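Local structure of uronate dehydrogenase (Agrobacterium tumefaciens, 3RFX) at residues A[98-112]-A[150-164]. The protein probably catalyses the NAD-dependent oxidation of uronic acids such as galacturonate and glucuronate. The protein carries 1 engineered substitution. Numbering follows the deposited sequence.
With PO4 (phosphate ion), chain E.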
ATOM      1  N   ALA A  98     -33.065  10.959  14.651  1.00 17.16           N
ATOM      2  CA  ALA A  98     -32.133  10.438  15.636  1.00 16.66           C
ATOM      3  C   ALA A  98     -31.403  11.596  16.312  1.00 15.98           C
ATOM      4  O   ALA A  98     -31.179  11.583  17.521  1.00 19.83           O
ATOM      5  CB  ALA A  98     -31.132   9.478  14.978  1.00 17.47           C
ATOM      6  N   ARG A  99     -31.030  12.597  15.527  1.00 15.61           N
ATOM      7  CA  ARG A  99     -30.257  13.717  16.056  1.00 19.06           C
ATOM      8  C   ARG A  99     -31.091  14.486  17.092  1.00 22.87           C
ATOM      9  O   ARG A  99     -30.556  15.044  18.055  1.00 19.46           O
ATOM     10  CB  ARG A  99     -29.813  14.643  14.925  1.00 17.67           C
ATOM     11  CG  ARG A  99     -28.944  15.804  15.396  1.00 22.09           C
ATOM     12  CD  ARG A  99     -28.299  16.547  14.238  1.00 18.88           C
ATOM     13  NE  ARG A  99     -29.248  17.348  13.465  1.00 20.99           N
ATOM     14  CZ  ARG A  99     -29.608  18.587  13.786  1.00 29.32           C
ATOM     15  NH1 ARG A  99     -29.099  19.166  14.875  1.00 25.95           N
ATOM     16  NH2 ARG A  99     -30.474  19.249  13.023  1.00 24.67           N
ATOM     17  N   ALA A 100     -32.408  14.480  16.897  1.00 18.49           N
ATOM     18  CA  ALA A 100     -33.330  15.174  17.793  1.00 21.18           C
ATOM     19  C   ALA A 100     -33.681  14.369  19.042  1.00 24.82           C
ATOM     20  O   ALA A 100     -34.252  14.911  19.991  1.00 22.64           O
ATOM     21  CB  ALA A 100     -34.602  15.569  17.034  1.00 22.05           C
ATOM     22  N   HIS A 101     -33.337  13.081  19.054  1.00 20.54           N
ATOM     23  CA  HIS A 101     -33.735  12.205  20.149  1.00 20.01           C
ATOM     24  C   HIS A 101     -32.610  11.362  20.753  1.00 22.86           C
ATOM     25  O   HIS A 101     -32.790  10.175  21.014  1.00 23.57           O
ATOM     26  CB  HIS A 101     -34.923  11.320  19.727  1.00 21.17           C
ATOM     27  CG  HIS A 101     -36.163  12.101  19.422  1.00 25.31           C
ATOM     28  ND1 HIS A 101     -37.007  12.567  20.407  1.00 28.29           N
ATOM     29  CD2 HIS A 101     -36.674  12.545  18.249  1.00 26.15           C
ATOM     30  CE1 HIS A 101     -37.997  13.245  19.852  1.00 27.72           C
ATOM     31  NE2 HIS A 101     -37.818  13.247  18.543  1.00 29.79           N
ATOM     32  N   GLY A 102     -31.458  11.980  20.990  1.00 19.47           N
ATOM     33  CA  GLY A 102     -30.408  11.333  21.760  1.00 26.26           C
ATOM     34  C   GLY A 102     -29.415  10.510  20.951  1.00 21.06           C
ATOM     35  O   GLY A 102     -28.572   9.817  21.525  1.00 19.53           O
ATOM     36  N   GLN A 103     -29.512  10.606  19.627  1.00 18.63           N
ATOM     37  CA  GLN A 103     -28.619   9.885  18.713  1.00 17.85           C
ATOM     38  C   GLN A 103     -28.489   8.408  19.049  1.00 16.04           C
ATOM     39  O   GLN A 103     -27.387   7.903  19.252  1.00 17.59           O
ATOM     40  CB  GLN A 103     -27.243  10.575  18.637  1.00 16.30           C
ATOM     41  CG  GLN A 103     -27.370  11.989  18.116  1.00 17.17           C
ATOM     42  CD  GLN A 103     -26.063  12.757  18.007  1.00 22.85           C
ATOM     43  OE1 GLN A 103     -26.065  13.911  17.577  1.00 23.88           O
ATOM     44  NE2 GLN A 103     -24.953  12.131  18.381  1.00 18.40           N
ATOM     45  N   PRO A 104     -29.626   7.696  19.095  1.00 16.97           N
ATOM     46  CA  PRO A 104     -29.571   6.251  19.312  1.00 16.86           C
ATOM     47  C   PRO A 104     -28.687   5.623  18.225  1.00 17.27           C
ATOM     48  O   PRO A 104     -28.752   6.047  17.068  1.00 15.39           O
ATOM     49  CB  PRO A 104     -31.031   5.818  19.116  1.00 14.94           C
ATOM     50  CG  PRO A 104     -31.613   6.881  18.234  1.00 17.32           C
ATOM     51  CD  PRO A 104     -30.981   8.144  18.738  1.00 18.97           C
ATOM     52  N   ARG A 105     -27.864   4.657  18.607  1.00 13.19           N
ATOM     53  CA  ARG A 105     -26.967   3.985  17.671  1.00 15.21           C
ATOM     54  C   ARG A 105     -27.775   3.289  16.568  1.00 16.76           C
ATOM     55  O   ARG A 105     -28.825   2.701  16.842  1.00 14.64           O
ATOM     56  CB  ARG A 105     -26.120   2.969  18.434  1.00 14.15           C
ATOM     57  CG  ARG A 105     -25.055   2.264  17.610  1.00 15.99           C
ATOM     58  CD  ARG A 105     -24.118   1.485  18.515  1.00 17.50           C
ATOM     59  NE  ARG A 105     -23.239   2.380  19.278  1.00 14.70           N
ATOM     60  CZ  ARG A 105     -22.345   1.953  20.165  1.00 16.52           C
ATOM     61  NH1 ARG A 105     -22.214   0.656  20.392  1.00 16.18           N
ATOM     62  NH2 ARG A 105     -21.575   2.824  20.824  1.00 19.31           N
ATOM     63  N   ILE A 106     -27.270   3.354  15.335  1.00 15.39           N
ATOM     64  CA  ILE A 106     -27.974   2.814  14.170  1.00 14.27           C
ATOM     65  C   ILE A 106     -27.224   1.657  13.506  1.00 17.76           C
ATOM     66  O   ILE A 106     -26.019   1.747  13.264  1.00 14.76           O
ATOM     67  CB  ILE A 106     -28.195   3.912  13.126  1.00 14.56           C
ATOM     68  CG1 ILE A 106     -29.097   5.010  13.705  1.00 15.52           C
ATOM     69  CG2 ILE A 106     -28.795   3.340  11.818  1.00 16.89           C
ATOM     70  CD1 ILE A 106     -29.072   6.284  12.908  1.00 14.38           C
ATOM     71  N   VAL A 107     -27.929   0.562  13.243  1.00 13.82           N
ATOM     72  CA  VAL A 107     -27.423  -0.451  12.309  1.00 14.02           C
ATOM     73  C   VAL A 107     -28.113  -0.175  10.978  1.00 16.84           C
ATOM     74  O   VAL A 107     -29.328  -0.322  10.861  1.00 16.57           O
ATOM     75  CB  VAL A 107     -27.713  -1.892  12.783  1.00 14.01           C
ATOM     76  CG1 VAL A 107     -27.298  -2.925  11.713  1.00 15.59           C
ATOM     77  CG2 VAL A 107     -26.989  -2.189  14.084  1.00 14.92           C
ATOM     78  N   PHE A 108     -27.350   0.271   9.987  1.00 14.46           N
ATOM     79  CA  PHE A 108     -27.906   0.599   8.681  1.00 12.36           C
ATOM     80  C   PHE A 108     -27.767  -0.583   7.723  1.00 18.09           C
ATOM     81  O   PHE A 108     -26.674  -1.109   7.545  1.00 15.05           O
ATOM     82  CB  PHE A 108     -27.182   1.815   8.101  1.00 14.40           C
ATOM     83  CG  PHE A 108     -27.580   2.155   6.690  1.00 16.93           C
ATOM     84  CD1 PHE A 108     -28.916   2.251   6.330  1.00 19.33           C
ATOM     85  CD2 PHE A 108     -26.616   2.409   5.725  1.00 16.48           C
ATOM     86  CE1 PHE A 108     -29.286   2.585   5.033  1.00 17.42           C
ATOM     87  CE2 PHE A 108     -26.980   2.743   4.420  1.00 15.58           C
ATOM     88  CZ  PHE A 108     -28.314   2.838   4.080  1.00 16.53           C
ATOM     89  N   ALA A 109     -28.874  -0.998   7.112  1.00 14.87           N
ATOM     90  CA  ALA A 109     -28.817  -2.013   6.059  1.00 18.06           C
ATOM     91  C   ALA A 109     -28.331  -1.386   4.757  1.00 15.48           C
ATOM     92  O   ALA A 109     -29.132  -0.920   3.950  1.00 17.81           O
ATOM     93  CB  ALA A 109     -30.190  -2.652   5.852  1.00 18.46           C
ATOM     94  N   SER A 110     -27.019  -1.329   4.567  1.00 14.16           N
ATOM     95  CA  SER A 110     -26.483  -0.950   3.273  1.00 13.27           C
ATOM     96  C   SER A 110     -26.526  -2.216   2.414  1.00 14.77           C
ATOM     97  O   SER A 110     -27.240  -3.171   2.735  1.00 14.52           O
ATOM     98  CB  SER A 110     -25.051  -0.417   3.395  1.00 13.48           C
ATOM     99  OG  SER A 110     -24.608   0.145   2.166  1.00 14.71           O
ATOM    100  N   SER A 111     -25.738  -2.252   1.350  1.00 14.44           N
ATOM    101  CA  SER A 111     -25.874  -3.348   0.400  1.00 16.40           C
ATOM    102  C   SER A 111     -24.585  -3.627  -0.353  1.00 14.01           C
ATOM    103  O   SER A 111     -23.803  -2.713  -0.601  1.00 12.59           O
ATOM    104  CB  SER A 111     -26.963  -2.982  -0.617  1.00 16.10           C
ATOM    105  OG  SER A 111     -27.048  -3.968  -1.619  1.00 19.72           O
ATOM    106  N   ASN A 112     -24.385  -4.886  -0.744  1.00 13.77           N
ATOM    107  CA  ASN A 112     -23.307  -5.217  -1.669  1.00 13.42           C
ATOM    108  C   ASN A 112     -23.457  -4.454  -2.982  1.00 14.85           C
ATOM    109  O   ASN A 112     -22.491  -4.288  -3.728  1.00 14.12           O
ATOM    110  CB  ASN A 112     -23.273  -6.730  -1.948  1.00 13.85           C
ATOM    111  CG  ASN A 112     -24.497  -7.206  -2.729  1.00 17.14           C
ATOM    112  OD1 ASN A 112     -24.516  -7.160  -3.958  1.00 16.83           O
ATOM    113  ND2 ASN A 112     -25.526  -7.643  -2.016  1.00 14.29           N
ATOM    114  N   TYR A 150     -22.952  12.748   9.499  1.00 12.19           N
ATOM    115  CA  TYR A 150     -23.519  12.896  10.842  1.00 13.72           C
ATOM    116  C   TYR A 150     -22.570  12.379  11.918  1.00 16.21           C
ATOM    117  O   TYR A 150     -22.562  12.885  13.045  1.00 13.85           O
ATOM    118  CB  TYR A 150     -24.891  12.228  10.981  1.00 13.07           C
ATOM    119  CG  TYR A 150     -26.035  13.067  10.440  1.00 15.97           C
ATOM    120  CD1 TYR A 150     -26.951  13.674  11.299  1.00 15.30           C
ATOM    121  CD2 TYR A 150     -26.191  13.261   9.068  1.00 15.72           C
ATOM    122  CE1 TYR A 150     -28.004  14.450  10.803  1.00 16.21           C
ATOM    123  CE2 TYR A 150     -27.230  14.028   8.565  1.00 16.43           C
ATOM    124  CZ  TYR A 150     -28.136  14.622   9.439  1.00 18.56           C
ATOM    125  OH  TYR A 150     -29.168  15.379   8.926  1.00 17.05           O
ATOM    126  N   PHE A 151     -21.764  11.378  11.585  1.00 11.57           N
ATOM    127  CA  PHE A 151     -20.760  10.927  12.544  1.00 12.55           C
ATOM    128  C   PHE A 151     -19.673  11.976  12.789  1.00 14.28           C
ATOM    129  O   PHE A 151     -19.361  12.290  13.940  1.00 14.00           O
ATOM    130  CB  PHE A 151     -20.101   9.611  12.133  1.00 14.00           C
ATOM    131  CG  PHE A 151     -18.924   9.254  12.995  1.00 14.09           C
ATOM    132  CD1 PHE A 151     -19.108   8.895  14.321  1.00 13.19           C
ATOM    133  CD2 PHE A 151     -17.630   9.313  12.490  1.00 16.35           C
ATOM    134  CE1 PHE A 151     -18.022   8.594  15.128  1.00 17.78           C
ATOM    135  CE2 PHE A 151     -16.539   9.003  13.293  1.00 17.19           C
ATOM    136  CZ  PHE A 151     -16.740   8.643  14.614  1.00 18.85           C
ATOM    137  N   ASP A 152     -19.075  12.488  11.719  1.00 10.84           N
ATOM    138  CA  ASP A 152     -18.030  13.512  11.856  1.00 14.05           C
ATOM    139  C   ASP A 152     -18.558  14.816  12.456  1.00 15.55           C
ATOM    140  O   ASP A 152     -17.844  15.505  13.181  1.00 13.29           O
ATOM    141  CB  ASP A 152     -17.364  13.816  10.518  1.00 11.61           C
ATOM    142  CG  ASP A 152     -16.363  12.754  10.108  1.00 17.67           C
ATOM    143  OD1 ASP A 152     -15.660  12.214  10.994  1.00 17.10           O
ATOM    144  OD2 ASP A 152     -16.272  12.473   8.891  1.00 15.91           O
ATOM    145  N   LYS A 153     -19.803  15.161  12.144  1.00 12.13           N
ATOM    146  CA  LYS A 153     -20.344  16.458  12.561  1.00 15.29           C
ATOM    147  C   LYS A 153     -20.960  16.435  13.965  1.00 16.84           C
ATOM    148  O   LYS A 153     -20.818  17.402  14.723  1.00 16.22           O
ATOM    149  CB  LYS A 153     -21.348  16.992  11.521  1.00 12.56           C
ATOM    150  CG  LYS A 153     -21.841  18.429  11.763  1.00 14.07           C
ATOM    151  CD  LYS A 153     -22.715  18.930  10.598  1.00 14.26           C
ATOM    152  CE  LYS A 153     -21.912  19.154   9.321  1.00 15.23           C
ATOM    153  NZ  LYS A 153     -20.976  20.318   9.356  1.00 14.27           N
ATOM    154  N   PHE A 154     -21.626  15.336  14.311  1.00 13.60           N
ATOM    155  CA  PHE A 154     -22.426  15.257  15.536  1.00 17.39           C
ATOM    156  C   PHE A 154     -22.065  14.074  16.427  1.00 17.63           C
ATOM    157  O   PHE A 154     -22.518  13.989  17.570  1.00 17.45           O
ATOM    158  CB  PHE A 154     -23.919  15.167  15.195  1.00 16.53           C
ATOM    159  CG  PHE A 154     -24.424  16.319  14.390  1.00 16.97           C
ATOM    160  CD1 PHE A 154     -24.536  17.580  14.959  1.00 19.13           C
ATOM    161  CD2 PHE A 154     -24.795  16.146  13.063  1.00 14.73           C
ATOM    162  CE1 PHE A 154     -25.007  18.642  14.216  1.00 19.25           C
ATOM    163  CE2 PHE A 154     -25.263  17.198  12.316  1.00 17.13           C
ATOM    164  CZ  PHE A 154     -25.374  18.453  12.890  1.00 19.42           C
ATOM    165  N   GLY A 155     -21.266  13.146  15.908  1.00 15.12           N
ATOM    166  CA  GLY A 155     -20.895  11.973  16.678  1.00 14.33           C
ATOM    167  C   GLY A 155     -21.907  10.835  16.636  1.00 13.60           C
ATOM    168  O   GLY A 155     -21.786   9.855  17.374  1.00 13.92           O
ATOM    169  N   GLN A 156     -22.918  10.961  15.787  1.00 14.66           N
ATOM    170  CA  GLN A 156     -23.891   9.878  15.600  1.00 14.39           C
ATOM    171  C   GLN A 156     -23.160   8.617  15.106  1.00 12.84           C
ATOM    172  O   GLN A 156     -22.433   8.680  14.118  1.00 14.91           O
ATOM    173  CB  GLN A 156     -24.945  10.307  14.575  1.00 13.28           C
ATOM    174  CG  GLN A 156     -25.866   9.176  14.082  1.00 11.87           C
ATOM    175  CD  GLN A 156     -26.850   8.710  15.136  1.00 15.38           C
ATOM    176  OE1 GLN A 156     -27.663   9.500  15.619  1.00 17.89           O
ATOM    177  NE2 GLN A 156     -26.787   7.425  15.498  1.00 13.78           N
ATOM    178  N   GLU A 157     -23.340   7.490  15.789  1.00 13.12           N
ATOM    179  CA  GLU A 157     -22.657   6.251  15.411  1.00 14.25           C
ATOM    180  C   GLU A 157     -23.560   5.311  14.612  1.00 14.64           C
ATOM    181  O   GLU A 157     -24.735   5.122  14.946  1.00 13.35           O
ATOM    182  CB  GLU A 157     -22.121   5.527  16.650  1.00 15.37           C
ATOM    183  CG  GLU A 157     -21.086   6.345  17.435  1.00 17.10           C
ATOM    184  CD  GLU A 157     -20.507   5.571  18.608  1.00 20.29           C
ATOM    185  OE1 GLU A 157     -21.234   5.361  19.598  1.00 23.85           O
ATOM    186  OE2 GLU A 157     -19.336   5.150  18.530  1.00 19.44           O
ATOM    187  N   THR A 158     -22.991   4.715  13.568  1.00 13.96           N
ATOM    188  CA  THR A 158     -23.745   3.861  12.645  1.00 11.53           C
ATOM    189  C   THR A 158     -22.835   2.725  12.182  1.00 14.09           C
ATOM    190  O   THR A 158     -21.676   2.960  11.838  1.00 14.34           O
ATOM    191  CB  THR A 158     -24.167   4.648  11.372  1.00 13.68           C
ATOM    192  OG1 THR A 158     -24.976   5.784  11.719  1.00 13.85           O
ATOM    193  CG2 THR A 158     -24.930   3.746  10.376  1.00 11.99           C
ATOM    194  N   ALA A 159     -23.347   1.501  12.176  1.00 10.46           N
ATOM    195  CA  ALA A 159     -22.664   0.404  11.484  1.00 11.45           C
ATOM    196  C   ALA A 159     -23.210   0.344  10.063  1.00 11.40           C
ATOM    197  O   ALA A 159     -24.406   0.147   9.873  1.00 13.06           O
ATOM    198  CB  ALA A 159     -22.918  -0.925  12.198  1.00 12.78           C
ATOM    199  N   LEU A 160     -22.342   0.525   9.071  1.00 13.22           N
ATOM    200  CA  LEU A 160     -22.766   0.491   7.668  1.00 12.71           C
ATOM    201  C   LEU A 160     -22.638  -0.935   7.138  1.00 14.86           C
ATOM    202  O   LEU A 160     -21.576  -1.341   6.655  1.00 13.57           O
ATOM    203  CB  LEU A 160     -21.912   1.442   6.831  1.00 14.33           C
ATOM    204  CG  LEU A 160     -21.873   2.891   7.325  1.00 14.01           C
ATOM    205  CD1 LEU A 160     -20.848   3.688   6.533  1.00 13.46           C
ATOM    206  CD2 LEU A 160     -23.264   3.525   7.236  1.00 14.15           C
ATOM    207  N   VAL A 161     -23.714  -1.700   7.242  1.00 12.12           N
ATOM    208  CA  VAL A 161     -23.636  -3.123   6.946  1.00 11.96           C
ATOM    209  C   VAL A 161     -23.987  -3.384   5.485  1.00 13.89           C
ATOM    210  O   VAL A 161     -25.143  -3.269   5.084  1.00 14.78           O
ATOM    211  CB  VAL A 161     -24.543  -3.946   7.874  1.00 13.95           C
ATOM    212  CG1 VAL A 161     -24.271  -5.438   7.694  1.00 14.42           C
ATOM    213  CG2 VAL A 161     -24.315  -3.538   9.325  1.00 14.73           C
ATOM    214  N   ARG A 162     -22.972  -3.711   4.696  1.00 13.57           N
ATOM    215  CA  ARG A 162     -23.160  -4.033   3.286  1.00  9.90           C
ATOM    216  C   ARG A 162     -23.627  -5.471   3.171  1.00 13.27           C
ATOM    217  O   ARG A 162     -22.827  -6.399   3.048  1.00 13.54           O
ATOM    218  CB  ARG A 162     -21.866  -3.793   2.512  1.00 10.81           C
ATOM    219  CG  ARG A 162     -21.515  -2.314   2.448  1.00 11.98           C
ATOM    220  CD  ARG A 162     -20.218  -2.054   1.686  1.00 14.11           C
ATOM    221  NE  ARG A 162     -19.959  -0.619   1.569  1.00 15.06           N
ATOM    222  CZ  ARG A 162     -18.821  -0.102   1.120  1.00 19.10           C
ATOM    223  NH1 ARG A 162     -17.821  -0.901   0.751  1.00 15.37           N
ATOM    224  NH2 ARG A 162     -18.681   1.211   1.042  1.00 15.89           N
ATOM    225  N   ILE A 163     -24.937  -5.655   3.253  1.00 12.85           N
ATOM    226  CA  ILE A 163     -25.516  -7.003   3.256  1.00 14.33           C
ATOM    227  C   ILE A 163     -25.229  -7.752   1.940  1.00 13.81           C
ATOM    228  O   ILE A 163     -25.390  -7.194   0.857  1.00 13.95           O
ATOM    229  CB  ILE A 163     -27.032  -6.938   3.507  1.00 14.64           C
ATOM    230  CG1 ILE A 163     -27.299  -6.319   4.886  1.00 17.96           C
ATOM    231  CG2 ILE A 163     -27.663  -8.332   3.444  1.00 15.45           C
ATOM    232  CD1 ILE A 163     -28.762  -5.996   5.140  1.00 21.46           C
ATOM    233  N   GLY A 164     -24.779  -8.997   2.057  1.00 15.73           N
ATOM    234  CA  GLY A 164     -24.609  -9.869   0.903  1.00 14.06           C
ATOM    235  C   GLY A 164     -25.967 -10.444   0.531  1.00 14.24           C
ATOM    236  O   GLY A 164     -26.801  -9.755  -0.058  1.00 18.05           O
TER
HETATM  237  P   PO4 E 268     -35.897  12.147  23.799  0.32 30.28           P
HETATM  238  O1  PO4 E 268     -36.049  13.239  22.771  0.73 29.88           O
HETATM  239  O2  PO4 E 268     -34.438  12.002  24.161  0.52 35.84           O
HETATM  240  O3  PO4 E 268     -36.663  12.537  25.041  0.49 37.12           O
HETATM  241  O4  PO4 E 268     -36.435  10.842  23.236  0.98 37.26           O
HETATM  242  O   HOH W   1     -24.787   7.426  18.363  1.00 18.62           O
HETATM  243  O   HOH W   2     -23.938   9.681  19.667  1.00 23.07           O
HETATM  244  O   HOH W   3     -23.805   5.281  19.870  1.00 18.74           O
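Gln156 is the knob at the helix-to-strand end of this contact: its chain, bent at chi2 (71°), drops the amide into the hollow formed by Ala98, Gln103, Pro104 and Ile106. Gln156 OE1 lies against Gln103 CB at 3.2 Å, CD1 of Ile106 closes in beside the amide, and Gln156 NE2 donates to Pro104 O at 2.9 Å from above the carbonyl plane. A second bond from Gln156 NE2, to Glu157 O, fixes the amide's rotation. Gln103 runs past it the other way, extended beyond CG, and Gln103 NE2 reaches Phe154 O (3.2 Å) where helix 135-154 ends. Next to it on the helix side, Arg99 lays its CD over the centre of the Phe154 ring, 3.5 Å from the centroid, a CH-pi contact; Ile263 of the second subunit packs on both. On the flank, Arg105 bends at chi3 to bring NH2 to Glu157 OE1 at 2.8 Å, a salt bridge with guanidinium and carboxylate nearly perpendicular (83°); Arg105 NH1 is held by the carbonyl oxygens of Ala195 and Val192.

Farther along, strands 105-111 and 158-163 pair in parallel. Thr158 CG2 fits against Phe108 CB, and Leu160 CD2 against the Phe108 ring; on the other face Val107 meets Val161, and Ile163 CD1 lands on Ala109 CB at 3.7 Å. At the far end Ile163 O takes both N and ND2 of Asn112. These are neighbouring strands of a parallel Rossmann sheet, joined through helix 135-154 by a beta-alpha-beta crossover, with Ile163 near the bound NAD.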